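Local coordinates for ricin B lectin (Clostridium thermocellum, PDB 3VSF), which is an exo-beta-1,3-galactanase, consistent with a family 43 glycoside hydrolase domain cleaving beta-1,3-galactan, and carries a galactose-binding ricin-type beta-trefoil module, at residues C464-W473 with I481-Q492; D50-A58 with Y89-Y99. All coordinates share one frame; numbering follows the deposited sequence.

Interaction 1: residues C464-W473 with I481-Q492. With GOL (glycerol), chain G.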
loop_
_atom_site.group_PDB
_atom_site.type_symbol
_atom_site.label_atom_id
_atom_site.label_comp_id
_atom_site.label_asym_id
_atom_site.label_seq_id
_atom_site.Cartn_x
_atom_site.Cartn_y
_atom_site.Cartn_z
ATOM N N CYS A 464 -11.301 -15.734 19.032
ATOM C CA CYS A 464 -11.518 -16.453 20.284
ATOM C C CYS A 464 -12.823 -17.245 20.293
ATOM O O CYS A 464 -12.963 -18.215 21.039
ATOM C CB CYS A 464 -11.490 -15.481 21.465
ATOM S SG CYS A 464 -12.673 -14.124 21.330
ATOM N N GLY A 465 -13.779 -16.826 19.471
ATOM C CA GLY A 465 -15.037 -17.538 19.351
ATOM C C GLY A 465 -16.175 -16.922 20.144
ATOM O O GLY A 465 -17.299 -17.423 20.118
ATOM N N LYS A 466 -15.887 -15.836 20.852
ATOM C CA LYS A 466 -16.906 -15.153 21.640
ATOM C C LYS A 466 -17.880 -14.408 20.733
ATOM O O LYS A 466 -17.521 -13.984 19.635
ATOM C CB LYS A 466 -16.262 -14.204 22.651
ATOM C CG LYS A 466 -15.297 -14.891 23.602
ATOM C CD LYS A 466 -14.814 -13.947 24.691
ATOM C CE LYS A 466 -13.745 -14.605 25.550
ATOM N NZ LYS A 466 -14.186 -15.917 26.094
ATOM N N LEU A 467 -19.115 -14.251 21.199
ATOM C CA LEU A 467 -20.186 -13.715 20.366
ATOM C C LEU A 467 -20.309 -12.199 20.459
ATOM O O LEU A 467 -19.873 -11.587 21.433
ATOM C CB LEU A 467 -21.522 -14.353 20.756
ATOM C CG LEU A 467 -21.519 -15.862 21.000
ATOM C CD1 LEU A 467 -22.921 -16.348 21.338
ATOM C CD2 LEU A 467 -20.969 -16.602 19.794
ATOM N N ILE A 468 -20.909 -11.603 19.433
ATOM C CA ILE A 468 -21.283 -10.197 19.478
ATOM C C ILE A 468 -22.362 -10.036 20.538
ATOM O O ILE A 468 -23.398 -10.698 20.483
ATOM C CB ILE A 468 -21.819 -9.713 18.121
ATOM C CG1 ILE A 468 -20.750 -9.870 17.039
ATOM C CG2 ILE A 468 -22.284 -8.266 18.215
ATOM C CD1 ILE A 468 -21.177 -9.362 15.680
ATOM N N ASP A 469 -22.116 -9.157 21.503
ATOM C CA ASP A 469 -22.959 -9.077 22.688
ATOM C C ASP A 469 -23.308 -7.633 23.040
ATOM O O ASP A 469 -22.460 -6.746 22.971
ATOM C CB ASP A 469 -22.236 -9.741 23.865
ATOM C CG ASP A 469 -23.132 -9.948 25.069
ATOM O OD1 ASP A 469 -24.049 -9.131 25.286
ATOM O OD2 ASP A 469 -22.913 -10.931 25.809
ATOM N N VAL A 470 -24.564 -7.404 23.414
ATOM C CA VAL A 470 -24.981 -6.108 23.933
ATOM C C VAL A 470 -24.679 -6.051 25.427
ATOM O O VAL A 470 -25.250 -6.808 26.212
ATOM C CB VAL A 470 -26.483 -5.859 23.710
ATOM C CG1 VAL A 470 -26.866 -4.469 24.191
ATOM C CG2 VAL A 470 -26.839 -6.034 22.242
ATOM N N ARG A 471 -23.778 -5.153 25.814
ATOM C CA ARG A 471 -23.308 -5.077 27.195
ATOM C C ARG A 471 -24.439 -4.925 28.207
ATOM O O ARG A 471 -25.304 -4.061 28.064
ATOM C CB ARG A 471 -22.314 -3.927 27.366
ATOM C CG ARG A 471 -21.784 -3.794 28.786
ATOM C CD ARG A 471 -21.074 -2.470 29.002
ATOM N NE ARG A 471 -19.964 -2.280 28.075
ATOM C CZ ARG A 471 -18.766 -2.836 28.222
ATOM N NH1 ARG A 471 -18.525 -3.629 29.258
ATOM N NH2 ARG A 471 -17.811 -2.606 27.332
ATOM N N LYS A 472 -24.416 -5.771 29.232
ATOM C CA LYS A 472 -25.362 -5.681 30.340
ATOM C C LYS A 472 -26.820 -5.819 29.910
ATOM O O LYS A 472 -27.715 -5.280 30.561
ATOM C CB LYS A 472 -25.171 -4.366 31.097
ATOM C CG LYS A 472 -24.556 -4.527 32.475
ATOM C CD LYS A 472 -23.117 -4.992 32.390
ATOM C CE LYS A 472 -22.566 -5.299 33.772
ATOM N NZ LYS A 472 -23.318 -6.409 34.423
ATOM N N TRP A 473 -27.056 -6.542 28.821
ATOM C CA TRP A 473 -28.413 -6.758 28.327
ATOM C C TRP A 473 -29.144 -5.440 28.080
ATOM O O TRP A 473 -30.373 -5.391 28.126
ATOM C CB TRP A 473 -29.213 -7.604 29.320
ATOM C CG TRP A 473 -28.735 -9.015 29.453
ATOM C CD1 TRP A 473 -27.558 -9.434 30.002
ATOM C CD2 TRP A 473 -29.433 -10.200 29.053
ATOM N NE1 TRP A 473 -27.475 -10.805 29.957
ATOM C CE2 TRP A 473 -28.615 -11.299 29.379
ATOM C CE3 TRP A 473 -30.670 -10.436 28.444
ATOM C CZ2 TRP A 473 -28.992 -12.614 29.119
ATOM C CZ3 TRP A 473 -31.043 -11.744 28.186
ATOM C CH2 TRP A 473 -30.207 -12.815 28.523
ATOM N N ILE A 481 -21.859 -2.328 22.273
ATOM C CA ILE A 481 -21.715 -3.649 21.674
ATOM C C ILE A 481 -20.330 -4.196 21.986
ATOM O O ILE A 481 -19.323 -3.530 21.748
ATOM C CB ILE A 481 -21.920 -3.609 20.151
ATOM C CG1 ILE A 481 -23.316 -3.075 19.820
ATOM C CG2 ILE A 481 -21.724 -4.992 19.553
ATOM C CD1 ILE A 481 -24.437 -3.891 20.422
ATOM N N GLN A 482 -20.282 -5.411 22.521
ATOM C CA GLN A 482 -19.027 -5.980 22.994
ATOM C C GLN A 482 -18.847 -7.435 22.584
ATOM O O GLN A 482 -19.578 -7.963 21.746
ATOM C CB GLN A 482 -18.944 -5.874 24.518
ATOM C CG GLN A 482 -19.977 -6.724 25.243
ATOM C CD GLN A 482 -19.911 -6.572 26.751
ATOM O OE1 GLN A 482 -19.305 -5.634 27.267
ATOM N NE2 GLN A 482 -20.536 -7.501 27.465
ATOM N N GLN A 483 -17.858 -8.072 23.200
ATOM C CA GLN A 483 -17.528 -9.462 22.942
ATOM C C GLN A 483 -17.742 -10.240 24.235
ATOM O O GLN A 483 -17.342 -9.786 25.306
ATOM C CB GLN A 483 -16.068 -9.559 22.503
ATOM C CG GLN A 483 -15.620 -10.931 22.047
ATOM C CD GLN A 483 -14.139 -10.966 21.724
ATOM O OE1 GLN A 483 -13.741 -11.317 20.613
ATOM N NE2 GLN A 483 -13.313 -10.597 22.696
ATOM N N TRP A 484 -18.377 -11.404 24.144
ATOM C CA TRP A 484 -18.672 -12.184 25.342
ATOM C C TRP A 484 -18.879 -13.660 25.026
ATOM O O TRP A 484 -19.298 -14.017 23.926
ATOM C CB TRP A 484 -19.909 -11.621 26.044
ATOM C CG TRP A 484 -20.015 -11.998 27.491
ATOM C CD1 TRP A 484 -20.512 -13.160 28.000
ATOM C CD2 TRP A 484 -19.621 -11.202 28.615
ATOM N NE1 TRP A 484 -20.450 -13.140 29.373
ATOM C CE2 TRP A 484 -19.907 -11.948 29.775
ATOM C CE3 TRP A 484 -19.052 -9.932 28.755
ATOM C CZ2 TRP A 484 -19.643 -11.469 31.056
ATOM C CZ3 TRP A 484 -18.791 -9.457 30.027
ATOM C CH2 TRP A 484 -19.086 -10.223 31.160
ATOM N N SER A 485 -18.585 -14.513 26.001
ATOM C CA SER A 485 -18.758 -15.953 25.842
ATOM C C SER A 485 -20.209 -16.294 25.526
ATOM O O SER A 485 -21.126 -15.591 25.950
ATOM C CB SER A 485 -18.319 -16.685 27.111
ATOM O OG SER A 485 -16.977 -16.374 27.443
ATOM N N ASP A 486 -20.411 -17.376 24.783
ATOM C CA ASP A 486 -21.753 -17.833 24.447
ATOM C C ASP A 486 -22.497 -18.296 25.696
ATOM O O ASP A 486 -22.301 -19.416 26.167
ATOM C CB ASP A 486 -21.690 -18.964 23.416
ATOM C CG ASP A 486 -23.060 -19.522 23.077
ATOM O OD1 ASP A 486 -24.063 -18.798 23.251
ATOM O OD2 ASP A 486 -23.131 -20.687 22.631
ATOM N N ALA A 487 -23.351 -17.426 26.227
ATOM C CA ALA A 487 -24.096 -17.726 27.445
ATOM C C ALA A 487 -25.552 -18.075 27.152
ATOM O O ALA A 487 -26.329 -18.350 28.066
ATOM C CB ALA A 487 -24.014 -16.557 28.417
ATOM N N GLY A 488 -25.917 -18.060 25.873
ATOM C CA GLY A 488 -27.261 -18.424 25.461
ATOM C C GLY A 488 -28.290 -17.338 25.710
ATOM O O GLY A 488 -29.488 -17.555 25.528
ATOM N N GLY A 489 -27.826 -16.166 26.131
ATOM C CA GLY A 489 -28.710 -15.040 26.368
ATOM C C GLY A 489 -29.267 -14.478 25.074
ATOM O O GLY A 489 -28.674 -14.647 24.010
ATOM N N THR A 490 -30.411 -13.808 25.163
ATOM C CA THR A 490 -31.050 -13.238 23.982
ATOM C C THR A 490 -30.365 -11.950 23.543
ATOM O O THR A 490 -30.572 -11.477 22.425
ATOM C CB THR A 490 -32.546 -12.966 24.219
ATOM O OG1 THR A 490 -32.703 -12.083 25.337
ATOM C CG2 THR A 490 -33.285 -14.266 24.495
ATOM N N ASN A 491 -29.552 -11.382 24.428
ATOM C CA ASN A 491 -28.788 -10.188 24.091
ATOM C C ASN A 491 -27.600 -10.540 23.204
ATOM O O ASN A 491 -26.848 -9.665 22.775
ATOM C CB ASN A 491 -28.314 -9.471 25.356
ATOM C CG ASN A 491 -27.349 -10.308 26.174
ATOM O OD1 ASN A 491 -27.503 -11.525 26.286
ATOM N ND2 ASN A 491 -26.343 -9.657 26.749
ATOM N N GLN A 492 -27.444 -11.833 22.932
ATOM C CA GLN A 492 -26.359 -12.326 22.095
ATOM C C GLN A 492 -26.890 -12.859 20.769
ATOM O O GLN A 492 -26.122 -13.308 19.917
ATOM C CB GLN A 492 -25.587 -13.427 22.823
ATOM C CG GLN A 492 -24.947 -12.977 24.124
ATOM C CD GLN A 492 -24.263 -14.113 24.857
ATOM O OE1 GLN A 492 -24.568 -15.285 24.633
ATOM N NE2 GLN A 492 -23.330 -13.772 25.737
HETATM C C1 GOL G . -23.761 -10.714 29.371
HETATM O O1 GOL G . -24.246 -11.158 28.124
HETATM C C2 GOL G . -22.785 -9.560 29.162
HETATM O O2 GOL G . -23.124 -8.867 27.983
HETATM C C3 GOL G . -22.864 -8.603 30.345
HETATM O O3 GOL G . -21.899 -7.585 30.187
#

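Interaction 2: residues D50-A58 with Y89-Y99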
loop_
_atom_site.group_PDB
_atom_site.type_symbol
_atom_site.label_atom_id
_atom_site.label_comp_id
_atom_site.label_asym_id
_atom_site.label_seq_id
_atom_site.Cartn_x
_atom_site.Cartn_y
_atom_site.Cartn_z
ATOM N N ASP A 50 -1.756 -7.982 -18.880
ATOM C CA ASP A 50 -1.931 -6.885 -19.823
ATOM C C ASP A 50 -3.058 -7.194 -20.803
ATOM O O ASP A 50 -3.609 -8.295 -20.802
ATOM C CB ASP A 50 -0.627 -6.604 -20.575
ATOM C CG ASP A 50 -0.077 -7.833 -21.273
ATOM O OD1 ASP A 50 -0.880 -8.651 -21.768
ATOM O OD2 ASP A 50 1.163 -7.980 -21.328
ATOM N N THR A 51 -3.395 -6.217 -21.638
ATOM C CA THR A 51 -4.463 -6.378 -22.616
ATOM C C THR A 51 -4.198 -7.559 -23.545
ATOM O O THR A 51 -5.130 -8.191 -24.043
ATOM C CB THR A 51 -4.648 -5.105 -23.461
ATOM O OG1 THR A 51 -3.411 -4.773 -24.104
ATOM C CG2 THR A 51 -5.082 -3.942 -22.582
ATOM N N SER A 52 -2.922 -7.852 -23.772
ATOM C CA SER A 52 -2.528 -8.942 -24.658
ATOM C C SER A 52 -2.876 -10.304 -24.063
ATOM O O SER A 52 -2.916 -11.309 -24.772
ATOM C CB SER A 52 -1.029 -8.873 -24.957
ATOM O OG SER A 52 -0.674 -7.612 -25.499
ATOM N N GLY A 53 -3.125 -10.329 -22.758
ATOM C CA GLY A 53 -3.437 -11.567 -22.065
ATOM C C GLY A 53 -2.203 -12.199 -21.451
ATOM O O GLY A 53 -2.219 -13.369 -21.067
ATOM N N ASN A 54 -1.131 -11.421 -21.360
ATOM C CA ASN A 54 0.124 -11.902 -20.790
ATOM C C ASN A 54 0.419 -11.301 -19.419
ATOM O O ASN A 54 0.027 -10.173 -19.124
ATOM C CB ASN A 54 1.288 -11.630 -21.746
ATOM C CG ASN A 54 1.314 -12.591 -22.919
ATOM O OD1 ASN A 54 2.173 -13.471 -22.996
ATOM N ND2 ASN A 54 0.368 -12.432 -23.836
ATOM N N VAL A 55 1.118 -12.067 -18.588
ATOM C CA VAL A 55 1.462 -11.633 -17.240
ATOM C C VAL A 55 2.373 -10.407 -17.247
ATOM O O VAL A 55 3.445 -10.419 -17.852
ATOM C CB VAL A 55 2.131 -12.768 -16.439
ATOM C CG1 VAL A 55 3.188 -13.467 -17.283
ATOM C CG2 VAL A 55 2.731 -12.228 -15.151
ATOM N N ILE A 56 1.934 -9.349 -16.573
ATOM C CA ILE A 56 2.731 -8.134 -16.443
ATOM C C ILE A 56 3.968 -8.394 -15.585
ATOM O O ILE A 56 3.868 -8.956 -14.496
ATOM C CB ILE A 56 1.909 -6.986 -15.822
ATOM C CG1 ILE A 56 0.727 -6.626 -16.726
ATOM C CG2 ILE A 56 2.786 -5.767 -15.578
ATOM C CD1 ILE A 56 -0.138 -5.504 -16.191
ATOM N N HIS A 57 5.131 -7.987 -16.085
ATOM C CA HIS A 57 6.385 -8.164 -15.357
ATOM C C HIS A 57 7.078 -6.831 -15.088
ATOM O O HIS A 57 7.997 -6.442 -15.808
ATOM C CB HIS A 57 7.323 -9.112 -16.111
ATOM C CG HIS A 57 7.436 -8.820 -17.575
ATOM N ND1 HIS A 57 8.527 -8.184 -18.127
ATOM C CD2 HIS A 57 6.594 -9.080 -18.603
ATOM C CE1 HIS A 57 8.352 -8.065 -19.431
ATOM N NE2 HIS A 57 7.186 -8.599 -19.746
ATOM N N ALA A 58 6.631 -6.137 -14.047
ATOM C CA ALA A 58 7.212 -4.853 -13.666
ATOM C C ALA A 58 7.494 -4.808 -12.168
ATOM O O ALA A 58 6.966 -3.959 -11.449
ATOM C CB ALA A 58 6.293 -3.712 -14.073
ATOM N N TYR A 89 4.416 -0.279 -19.124
ATOM C CA TYR A 89 3.012 -0.496 -19.447
ATOM C C TYR A 89 2.228 0.810 -19.374
ATOM O O TYR A 89 2.472 1.644 -18.503
ATOM C CB TYR A 89 2.405 -1.545 -18.515
ATOM C CG TYR A 89 3.043 -2.912 -18.642
ATOM C CD1 TYR A 89 4.207 -3.222 -17.953
ATOM C CD2 TYR A 89 2.478 -3.889 -19.449
ATOM C CE1 TYR A 89 4.793 -4.469 -18.066
ATOM C CE2 TYR A 89 3.055 -5.140 -19.567
ATOM C CZ TYR A 89 4.212 -5.425 -18.873
ATOM O OH TYR A 89 4.791 -6.667 -18.989
ATOM N N ARG A 90 1.285 0.977 -20.294
ATOM C CA ARG A 90 0.525 2.216 -20.407
ATOM C C ARG A 90 -0.966 1.969 -20.200
ATOM O O ARG A 90 -1.491 0.931 -20.602
ATOM C CB ARG A 90 0.772 2.849 -21.777
ATOM C CG ARG A 90 -0.028 4.110 -22.050
ATOM C CD ARG A 90 0.244 4.625 -23.453
ATOM N NE ARG A 90 -0.048 3.616 -24.469
ATOM C CZ ARG A 90 -0.836 3.815 -25.520
ATOM N NH1 ARG A 90 -1.414 4.994 -25.704
ATOM N NH2 ARG A 90 -1.044 2.836 -26.391
ATOM N N SER A 91 -1.646 2.925 -19.571
ATOM C CA SER A 91 -3.076 2.796 -19.312
ATOM C C SER A 91 -3.725 4.120 -18.916
ATOM O O SER A 91 -3.056 5.032 -18.433
ATOM C CB SER A 91 -3.329 1.752 -18.222
ATOM O OG SER A 91 -4.712 1.642 -17.934
ATOM N N LYS A 92 -5.035 4.211 -19.126
ATOM C CA LYS A 92 -5.806 5.380 -18.721
ATOM C C LYS A 92 -6.713 5.050 -17.540
ATOM O O LYS A 92 -7.010 5.911 -16.710
ATOM C CB LYS A 92 -6.654 5.899 -19.883
ATOM C CG LYS A 92 -5.867 6.560 -21.000
ATOM C CD LYS A 92 -6.802 7.091 -22.077
ATOM C CE LYS A 92 -6.051 7.907 -23.115
ATOM N NZ LYS A 92 -6.948 8.393 -24.200
ATOM N N ASP A 93 -7.151 3.796 -17.472
ATOM C CA ASP A 93 -8.094 3.364 -16.447
ATOM C C ASP A 93 -7.384 2.786 -15.225
ATOM O O ASP A 93 -8.003 2.574 -14.182
ATOM C CB ASP A 93 -9.067 2.333 -17.023
ATOM C CG ASP A 93 -8.416 0.984 -17.253
ATOM O OD1 ASP A 93 -8.697 0.049 -16.475
ATOM O OD2 ASP A 93 -7.619 0.857 -18.206
ATOM N N LEU A 94 -6.087 2.527 -15.367
ATOM C CA LEU A 94 -5.262 2.014 -14.272
ATOM C C LEU A 94 -5.518 0.545 -13.939
ATOM O O LEU A 94 -4.987 0.026 -12.957
ATOM C CB LEU A 94 -5.418 2.878 -13.016
ATOM C CG LEU A 94 -4.612 4.177 -12.975
ATOM C CD1 LEU A 94 -5.006 5.022 -11.773
ATOM C CD2 LEU A 94 -3.121 3.875 -12.956
ATOM N N VAL A 95 -6.326 -0.124 -14.756
ATOM C CA VAL A 95 -6.608 -1.543 -14.551
ATOM C C VAL A 95 -6.223 -2.368 -15.776
ATOM O O VAL A 95 -5.656 -3.454 -15.649
ATOM C CB VAL A 95 -8.089 -1.787 -14.198
ATOM C CG1 VAL A 95 -8.372 -3.279 -14.080
ATOM C CG2 VAL A 95 -8.454 -1.066 -12.909
ATOM N N ASN A 96 -6.534 -1.848 -16.960
ATOM C CA ASN A 96 -6.156 -2.502 -18.210
ATOM C C ASN A 96 -4.856 -1.934 -18.763
ATOM O O ASN A 96 -4.810 -0.788 -19.213
ATOM C CB ASN A 96 -7.271 -2.375 -19.249
ATOM C CG ASN A 96 -8.555 -3.047 -18.810
ATOM O OD1 ASN A 96 -8.713 -4.261 -18.944
ATOM N ND2 ASN A 96 -9.487 -2.258 -18.286
ATOM N N TRP A 97 -3.801 -2.741 -18.736
ATOM C CA TRP A 97 -2.472 -2.271 -19.109
ATOM C C TRP A 97 -2.021 -2.763 -20.480
ATOM O O TRP A 97 -2.246 -3.915 -20.847
ATOM C CB TRP A 97 -1.454 -2.664 -18.038
ATOM C CG TRP A 97 -1.699 -1.974 -16.739
ATOM C CD1 TRP A 97 -2.379 -2.466 -15.663
ATOM C CD2 TRP A 97 -1.287 -0.651 -16.384
ATOM N NE1 TRP A 97 -2.406 -1.532 -14.655
ATOM C CE2 TRP A 97 -1.742 -0.410 -15.073
ATOM C CE3 TRP A 97 -0.570 0.350 -17.046
ATOM C CZ2 TRP A 97 -1.505 0.792 -14.413
ATOM C CZ3 TRP A 97 -0.337 1.542 -16.388
ATOM C CH2 TRP A 97 -0.804 1.754 -15.086
ATOM N N GLU A 98 -1.378 -1.874 -21.230
ATOM C CA GLU A 98 -0.886 -2.198 -22.562
ATOM C C GLU A 98 0.638 -2.278 -22.581
ATOM O O GLU A 98 1.323 -1.405 -22.050
ATOM C CB GLU A 98 -1.372 -1.159 -23.575
ATOM C CG GLU A 98 -0.807 -1.335 -24.975
ATOM C CD GLU A 98 -1.324 -0.290 -25.944
ATOM O OE1 GLU A 98 -2.334 0.372 -25.622
ATOM O OE2 GLU A 98 -0.720 -0.127 -27.026
ATOM N N TYR A 99 1.160 -3.336 -23.193
ATOM C CA TYR A 99 2.599 -3.526 -23.310
ATOM C C TYR A 99 3.191 -2.486 -24.257
ATOM O O TYR A 99 2.630 -2.213 -25.317
ATOM C CB TYR A 99 2.898 -4.935 -23.824
ATOM C CG TYR A 99 4.341 -5.360 -23.678
ATOM C CD1 TYR A 99 5.216 -4.657 -22.861
ATOM C CD2 TYR A 99 4.829 -6.464 -24.364
ATOM C CE1 TYR A 99 6.535 -5.045 -22.729
ATOM C CE2 TYR A 99 6.146 -6.857 -24.239
ATOM C CZ TYR A 99 6.994 -6.146 -23.421
ATOM O OH TYR A 99 8.306 -6.539 -23.296
#

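Interaction 1: residues C464-W473 with I481-Q492
Asp469 and Gln482 pair across the hairpin of strands 467-470 and 479-484 in the ricin-type beta-trefoil, and the loop 485-492 folds back over the face that carries their side chains to line a shallow pocket in which a glycerol, probably from the crystallisation liquor, is bound. Asp469 lies at the centre. Its CG is anti to the backbone N (chi1 -169°), which swings the carboxylate toward the returning loop. There Gln492, the glutamine of the QxW signature, sends NE2 to Asp469 OD2 at 2.9 Å from above the carboxylate plane, the amide turned 90° against it; NE2 also donates to Ser485 O, which fixes its rotation. The glycerol adds O1 to Asp469 OD2 at 2.7 Å. Asn491 is held on two sides. Its amide lies nearly flat over the Trp473 indole, planes 15° apart, with Asn491 OD1 3.3 Å from Trp473 CE2, while ND2 donates to Val470 O at 3.1 Å and to glycerol O1 at 2.9 Å. Val470 O is thus gripped from opposite faces of its plane, by Asn491 ND2 and Trp473 N. Gln482 reaches the far hydroxyl, NE2 to glycerol O3 at 3.0 Å, and turns OE1 over the face of the Arg471 guanidinium. Asp469, Trp484, Asn491 and Gln492 are the elements of a ricin-type sugar site, so this pocket is consistent with one. On the opposite face of the hairpin Ile468 and Ile481 pack on Leu434, Ile481 also on Ile387, and Val470 lies against Gln389; Ile468 CG2 meets Ile481 CG2 at 3.6 Å. Across the pocket, Trp484 forms an aromatic wall, with glycerol C2 over its ring face, 3.6 Å from Trp484 CD2.

Interaction 2: residues D50-A58 with Y89-Y99
Tyr89 points its hydroxyl at the flat of the His57 imidazole, an edge-to-face pair with planes at 86° and centroids 5.9 Å apart, and the same oxygen accepts the backbone N-H of His57, His57 N to Tyr89 OH 3.2 Å. His57 in turn presents an edge to the face of Tyr99 in an offset T-shaped pair, completing a three-ring cluster. Ile56 lies over the Tyr89 ring, its CG2 3.6 Å from the ring centroid in a CH-pi contact; the other branch, with CG1 anti to the carbonyl carbon (chi1 -62°), carries CD1 to 3.6 Å from Trp97 CB. At the edge of the Tyr89 ring stands Asp50 OD2, in plane and 3.8 Å from CE2. Asp50 OD1 accepts Asn54 N and steadies the type I turn from Asp50 to Gly53, while Thr51 N donates to Trp97 O at 2.7 Å. The loop 50-58 thus packs on the beta-propeller blade 61-105, meeting strand 83-91 and the start of outer strand 98-105, while Trp72 of strand 69-77 touches Ile56 and Ala58; it is also tied to the blade holding strand 322-330, where the hydroxyl of Tyr323 is hydrogen-bonded to Ile56 O and Ala58 N.

The two contacts belong to different modules of one chain: interaction 2 to the hydrolase beta-propeller, interaction 1 to the beta-trefoil. Their centres lie 48 Å apart and their nearest atoms about 32 Å, with no touch. Interaction 1 holds a glycerol where a sugar could probably bind; a galactose site seen in another structure of this protein, empty of galactose here, lies close by, with the side chain of Gln483 about 6 Å from that of Asn444 and about 9 Å from that of Asp422. Interaction 2 lies away from the annotated sites and is packing of a loop on a propeller blade. Aromatic rings serve both, stacking on an amide and a ligand in one and on each other in the other.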